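Local coordinates for RND efflux system, outer membrane lipoprotein, NodT family (Burkholderia mallei, PDB 6U94), which belongs to the outer membrane factor family and probably serves as the outer membrane channel of an RND-type efflux system, carrying substrates out of the cell, at residues Asp71-Thr76 against Leu144-Gln149; Thr131-Asp136 against Arg159-Ile164. All coordinates share one frame; numbering follows the deposited sequence.

Contact 1: Asp71-Thr76 against Leu144-Gln149; sequences DLRVAT and LSHAAQ
The guanidinium of Arg73 lies flat on the imidazole of His146, the two planes only 13° apart and their centres separated by 4.1 Å. Arg73 NH1 sits 3.6 Å above the plane of the His146 ring, over its centre, while ND1 of the ring lies over the outer part of the guanidinium face, so the stack is offset, with the ring over one arm of the guanidinium. A positive charge this close would tend to disfavour protonation of the histidine. Nearer the backbone, OE1 of Gln149 packs against the aliphatic part of the same arginine, 3.3 Å from both CG and CD of Arg73. The reach comes from a chain that leaves the helix with CG anti to the backbone N (chi1 -169°) and then bends at chi3 (62°), which turns the guanidinium onto the ring. Further back, each helix start is capped: Asp71 OD2 accepts from Val74 N at 2.9 Å, and Ser145 OG accepts weakly from Ala148 N. Glu150 adds a long, weak ion pair to Arg73 NE. At the surface, the contact joins the starts of helices 72-86 and 146-152, with helix 132-142 beside them, where Thr76 touches Phe138 and Gln149 touches Val141.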
loop_
_atom_site.group_PDB
_atom_site.type_symbol
_atom_site.label_atom_id
_atom_site.label_comp_id
_atom_site.label_asym_id
_atom_site.label_seq_id
_atom_site.Cartn_x
_atom_site.Cartn_y
_atom_site.Cartn_z
ATOM N N ASP A 71 -0.764 20.337 15.525
ATOM C CA ASP A 71 0.526 19.846 15.974
ATOM C C ASP A 71 0.656 18.360 15.635
ATOM O O ASP A 71 -0.315 17.689 15.275
ATOM C CB ASP A 71 0.708 20.113 17.471
ATOM C CG ASP A 71 0.178 18.994 18.344
ATOM O OD1 ASP A 71 0.901 18.582 19.275
ATOM O OD2 ASP A 71 -0.949 18.523 18.101
ATOM N N LEU A 72 1.885 17.849 15.736
ATOM C CA LEU A 72 2.139 16.481 15.296
ATOM C C LEU A 72 1.403 15.462 16.154
ATOM O O LEU A 72 1.035 14.390 15.660
ATOM C CB LEU A 72 3.638 16.189 15.294
ATOM C CG LEU A 72 4.423 16.884 14.181
ATOM C CD1 LEU A 72 5.789 16.243 14.020
ATOM C CD2 LEU A 72 3.652 16.862 12.867
ATOM N N ARG A 73 1.172 15.774 17.431
ATOM C CA ARG A 73 0.404 14.860 18.270
ATOM C C ARG A 73 -1.023 14.711 17.753
ATOM O O ARG A 73 -1.571 13.603 17.732
ATOM C CB ARG A 73 0.402 15.342 19.720
ATOM C CG ARG A 73 -0.139 14.317 20.705
ATOM C CD ARG A 73 -0.130 14.844 22.137
ATOM N NE ARG A 73 -0.990 16.013 22.297
ATOM C CZ ARG A 73 -2.318 15.961 22.357
ATOM N NH1 ARG A 73 -2.949 14.794 22.263
ATOM N NH2 ARG A 73 -3.019 17.077 22.502
ATOM N N VAL A 74 -1.634 15.815 17.322
ATOM C CA VAL A 74 -2.979 15.749 16.759
ATOM C C VAL A 74 -2.951 15.075 15.391
ATOM O O VAL A 74 -3.848 14.292 15.053
ATOM C CB VAL A 74 -3.599 17.156 16.697
ATOM C CG1 VAL A 74 -4.828 17.169 15.800
ATOM C CG2 VAL A 74 -3.963 17.632 18.095
ATOM N N ALA A 75 -1.923 15.363 14.587
ATOM C CA ALA A 75 -1.783 14.691 13.301
ATOM C C ALA A 75 -1.705 13.181 13.481
ATOM O O ALA A 75 -2.311 12.423 12.715
ATOM C CB ALA A 75 -0.547 15.208 12.565
ATOM N N THR A 76 -0.971 12.729 14.503
ATOM C CA THR A 76 -0.933 11.307 14.828
ATOM C C THR A 76 -2.325 10.781 15.167
ATOM O O THR A 76 -2.695 9.672 14.758
ATOM C CB THR A 76 0.042 11.068 15.983
ATOM O OG1 THR A 76 1.387 11.117 15.488
ATOM C CG2 THR A 76 -0.205 9.718 16.648
ATOM N N LEU A 144 2.923 7.124 26.286
ATOM C CA LEU A 144 3.428 8.332 26.921
ATOM C C LEU A 144 2.295 9.312 27.193
ATOM O O LEU A 144 1.237 9.269 26.561
ATOM C CB LEU A 144 4.492 9.012 26.048
ATOM C CG LEU A 144 5.736 8.185 25.723
ATOM C CD1 LEU A 144 6.555 8.862 24.636
ATOM C CD2 LEU A 144 6.575 7.958 26.974
ATOM N N SER A 145 2.541 10.202 28.153
ATOM C CA SER A 145 1.629 11.301 28.422
ATOM C C SER A 145 1.696 12.327 27.293
ATOM O O SER A 145 2.574 12.286 26.427
ATOM C CB SER A 145 1.971 11.966 29.752
ATOM O OG SER A 145 3.205 12.651 29.651
ATOM N N HIS A 146 0.753 13.269 27.319
ATOM C CA HIS A 146 0.700 14.290 26.278
ATOM C C HIS A 146 1.969 15.131 26.268
ATOM O O HIS A 146 2.537 15.405 25.202
ATOM C CB HIS A 146 -0.533 15.169 26.469
ATOM C CG HIS A 146 -1.821 14.475 26.154
ATOM N ND1 HIS A 146 -3.014 15.152 26.009
ATOM C CD2 HIS A 146 -2.105 13.166 25.952
ATOM C CE1 HIS A 146 -3.976 14.289 25.735
ATOM N NE2 HIS A 146 -3.450 13.077 25.694
ATOM N N ALA A 147 2.432 15.544 27.454
ATOM C CA ALA A 147 3.677 16.299 27.555
ATOM C C ALA A 147 4.837 15.520 26.955
ATOM O O ALA A 147 5.607 16.051 26.145
ATOM C CB ALA A 147 3.968 16.649 29.019
ATOM N N ALA A 148 4.977 14.250 27.341
ATOM C CA ALA A 148 6.054 13.430 26.799
ATOM C C ALA A 148 5.904 13.233 25.296
ATOM O O ALA A 148 6.902 13.222 24.564
ATOM C CB ALA A 148 6.098 12.084 27.518
ATOM N N GLN A 149 4.665 13.079 24.816
ATOM C CA GLN A 149 4.436 12.908 23.382
ATOM C C GLN A 149 4.889 14.139 22.608
ATOM O O GLN A 149 5.604 14.029 21.606
ATOM C CB GLN A 149 2.958 12.617 23.108
ATOM C CG GLN A 149 2.501 11.238 23.546
ATOM C CD GLN A 149 0.995 11.066 23.464
ATOM O OE1 GLN A 149 0.337 11.655 22.608
ATOM N NE2 GLN A 149 0.443 10.256 24.361
#

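Contact 2: Thr131-Asp136 against Arg159-Ile164; sequences THFEID and RRSVHI
Phe133 and Ser161 meet in a buried helix-helix crossing within what is probably the TolC-like, mainly helical body of this outer membrane factor. The first turns of helix 132-142 (132-136) cross the 159-164 part of the long helix 156-203 at -110°, the segment axes 9.9 Å apart at their closest. Backbones come nearest at Glu134 and Ser161.

The van der Waals part of the contact is carried by the rim of the Phe133 ring. Ser161 OG lies in the ring plane, 3.3 Å from Phe133 CD1, an edge-on approach in which the ring C-H faces the oxygen. Further round the rim, Phe133 CZ packs against Ile164 CG2 at 4.1 Å, the two side chains crossing at about a right angle. The ring is set there by a chi1 of 60°, which holds CG between the backbone N and the carbonyl carbon. Pro283 of helix 283-294 touches both Phe133 and Ser161, and a glycerol, probably from crystallisation, lies near the phenylalanine.

Polar interactions centre on the buried Glu134. Its OE1 forms a salt bridge with Lys453 of helix 421-454 and a hydrogen bond with Ser165 OG, which is also bonded to Ser161 O; the carboxylate thereby ties three helices together. Its other oxygen closes back on the start of its own helix, giving one half of a capping box with the N-cap residue Thr131. Thr131 OG1 also sits 3.2 Å above the plane of the Phe133 ring, over its centre. Thr131 N and OG1 donate to Glu134 OE2 at 2.7 and 2.8 Å from opposite faces of the carboxylate plane, the hydrogen bond from N being nearly straight, 175° at its hydrogen.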
loop_
_atom_site.group_PDB
_atom_site.type_symbol
_atom_site.label_atom_id
_atom_site.label_comp_id
_atom_site.label_asym_id
_atom_site.label_seq_id
_atom_site.Cartn_x
_atom_site.Cartn_y
_atom_site.Cartn_z
ATOM N N THR A 131 5.344 0.762 8.061
ATOM C CA THR A 131 6.729 0.328 8.129
ATOM C C THR A 131 7.157 0.134 9.583
ATOM O O THR A 131 6.399 0.386 10.524
ATOM C CB THR A 131 7.640 1.329 7.424
ATOM O OG1 THR A 131 7.498 2.621 8.028
ATOM C CG2 THR A 131 7.283 1.415 5.939
ATOM N N HIS A 132 8.392 -0.339 9.768
ATOM C CA HIS A 132 8.886 -0.605 11.115
ATOM C C HIS A 132 8.957 0.673 11.942
ATOM O O HIS A 132 8.556 0.683 13.111
ATOM C CB HIS A 132 10.259 -1.273 11.060
ATOM C CG HIS A 132 10.229 -2.686 10.566
ATOM N ND1 HIS A 132 9.524 -3.683 11.204
ATOM C CD2 HIS A 132 10.829 -3.270 9.502
ATOM C CE1 HIS A 132 9.685 -4.820 10.552
ATOM N NE2 HIS A 132 10.473 -4.596 9.515
ATOM N N PHE A 133 9.456 1.766 11.354
ATOM C CA PHE A 133 9.619 2.983 12.142
ATOM C C PHE A 133 8.280 3.647 12.440
ATOM O O PHE A 133 8.135 4.295 13.483
ATOM C CB PHE A 133 10.578 3.961 11.453
ATOM C CG PHE A 133 10.143 4.407 10.080
ATOM C CD1 PHE A 133 9.257 5.462 9.928
ATOM C CD2 PHE A 133 10.658 3.804 8.944
ATOM C CE1 PHE A 133 8.869 5.886 8.670
ATOM C CE2 PHE A 133 10.278 4.225 7.683
ATOM C CZ PHE A 133 9.381 5.267 7.545
ATOM N N GLU A 134 7.289 3.487 11.560
ATOM C CA GLU A 134 5.951 3.969 11.887
ATOM C C GLU A 134 5.362 3.194 13.057
ATOM O O GLU A 134 4.758 3.785 13.960
ATOM C CB GLU A 134 5.035 3.863 10.673
ATOM C CG GLU A 134 5.435 4.732 9.510
ATOM C CD GLU A 134 4.593 4.443 8.287
ATOM O OE1 GLU A 134 3.655 5.217 8.001
ATOM O OE2 GLU A 134 4.864 3.420 7.624
ATOM N N ILE A 135 5.524 1.868 13.057
ATOM C CA ILE A 135 5.043 1.062 14.175
ATOM C C ILE A 135 5.753 1.463 15.465
ATOM O O ILE A 135 5.129 1.561 16.529
ATOM C CB ILE A 135 5.223 -0.435 13.865
ATOM C CG1 ILE A 135 4.355 -0.839 12.668
ATOM C CG2 ILE A 135 4.894 -1.277 15.083
ATOM C CD1 ILE A 135 4.501 -2.292 12.267
ATOM N N ASP A 136 7.066 1.700 15.388
ATOM C CA ASP A 136 7.811 2.179 16.549
ATOM C C ASP A 136 7.216 3.474 17.088
ATOM O O ASP A 136 6.914 3.580 18.281
ATOM C CB ASP A 136 9.284 2.384 16.186
ATOM C CG ASP A 136 10.035 1.079 16.045
ATOM O OD1 ASP A 136 9.654 0.099 16.718
ATOM O OD2 ASP A 136 11.012 1.036 15.268
ATOM N N ARG A 159 9.546 13.829 13.640
ATOM C CA ARG A 159 8.809 14.697 12.726
ATOM C C ARG A 159 8.767 14.110 11.321
ATOM O O ARG A 159 7.722 14.132 10.659
ATOM C CB ARG A 159 9.438 16.088 12.708
ATOM C CG ARG A 159 8.776 17.066 11.752
ATOM C CD ARG A 159 9.365 18.468 11.901
ATOM N NE ARG A 159 8.689 19.442 11.047
ATOM C CZ ARG A 159 7.663 20.193 11.437
ATOM N NH1 ARG A 159 7.189 20.086 12.671
ATOM N NH2 ARG A 159 7.107 21.054 10.593
ATOM N N ARG A 160 9.897 13.584 10.845
ATOM C CA ARG A 160 9.925 12.978 9.521
ATOM C C ARG A 160 9.047 11.735 9.456
ATOM O O ARG A 160 8.424 11.471 8.422
ATOM C CB ARG A 160 11.366 12.639 9.136
ATOM C CG ARG A 160 11.516 12.044 7.747
ATOM C CD ARG A 160 12.978 11.817 7.403
ATOM N NE ARG A 160 13.158 11.429 6.010
ATOM C CZ ARG A 160 13.139 12.282 4.991
ATOM N NH1 ARG A 160 12.941 13.574 5.213
ATOM N NH2 ARG A 160 13.312 11.845 3.750
ATOM N N SER A 161 8.975 10.972 10.552
ATOM C CA SER A 161 8.170 9.754 10.554
ATOM C C SER A 161 6.685 10.071 10.447
ATOM O O SER A 161 5.938 9.356 9.768
ATOM C CB SER A 161 8.458 8.935 11.814
ATOM O OG SER A 161 7.710 7.726 11.810
ATOM N N VAL A 162 6.237 11.143 11.105
ATOM C CA VAL A 162 4.828 11.517 11.037
ATOM C C VAL A 162 4.496 12.116 9.674
ATOM O O VAL A 162 3.419 11.866 9.120
ATOM C CB VAL A 162 4.469 12.479 12.185
ATOM C CG1 VAL A 162 2.995 12.875 12.115
ATOM C CG2 VAL A 162 4.793 11.839 13.532
ATOM N N HIS A 163 5.409 12.918 9.117
ATOM C CA HIS A 163 5.211 13.449 7.770
ATOM C C HIS A 163 5.119 12.327 6.740
ATOM O O HIS A 163 4.262 12.357 5.848
ATOM C CB HIS A 163 6.350 14.403 7.407
ATOM C CG HIS A 163 6.261 15.740 8.073
ATOM N ND1 HIS A 163 5.246 16.074 8.946
ATOM C CD2 HIS A 163 7.057 16.832 7.986
ATOM C CE1 HIS A 163 5.424 17.313 9.370
ATOM N NE2 HIS A 163 6.515 17.794 8.802
ATOM N N ILE A 164 6.000 11.331 6.846
ATOM C CA ILE A 164 5.985 10.215 5.907
ATOM C C ILE A 164 4.663 9.462 6.002
ATOM O O ILE A 164 4.041 9.134 4.985
ATOM C CB ILE A 164 7.191 9.294 6.162
ATOM C CG1 ILE A 164 8.475 9.933 5.630
ATOM C CG2 ILE A 164 6.973 7.937 5.540
ATOM C CD1 ILE A 164 9.698 9.052 5.785
#

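How the contacts relate
The two contacts lie with their centres about 14 Å apart, on the same side of the chain's centre, and their segments alternate along the sequence: 71-76, 131-136, 144-149, 159-164. The contacts are thus interleaved along the chain, on four helices that follow each other in the same outer membrane efflux protein region. Contact 1 is at the surface and contact 2 is buried. They touch through Leu72, whose CD1 packs 3.6 Å from Arg159 CA and whose CD2 reaches Val162 and His163, and through Thr76 against Val162. Helix 156-203 therefore packs against both helix 72-86 and helix 132-142, which themselves touch, and links the surface contact to the buried one.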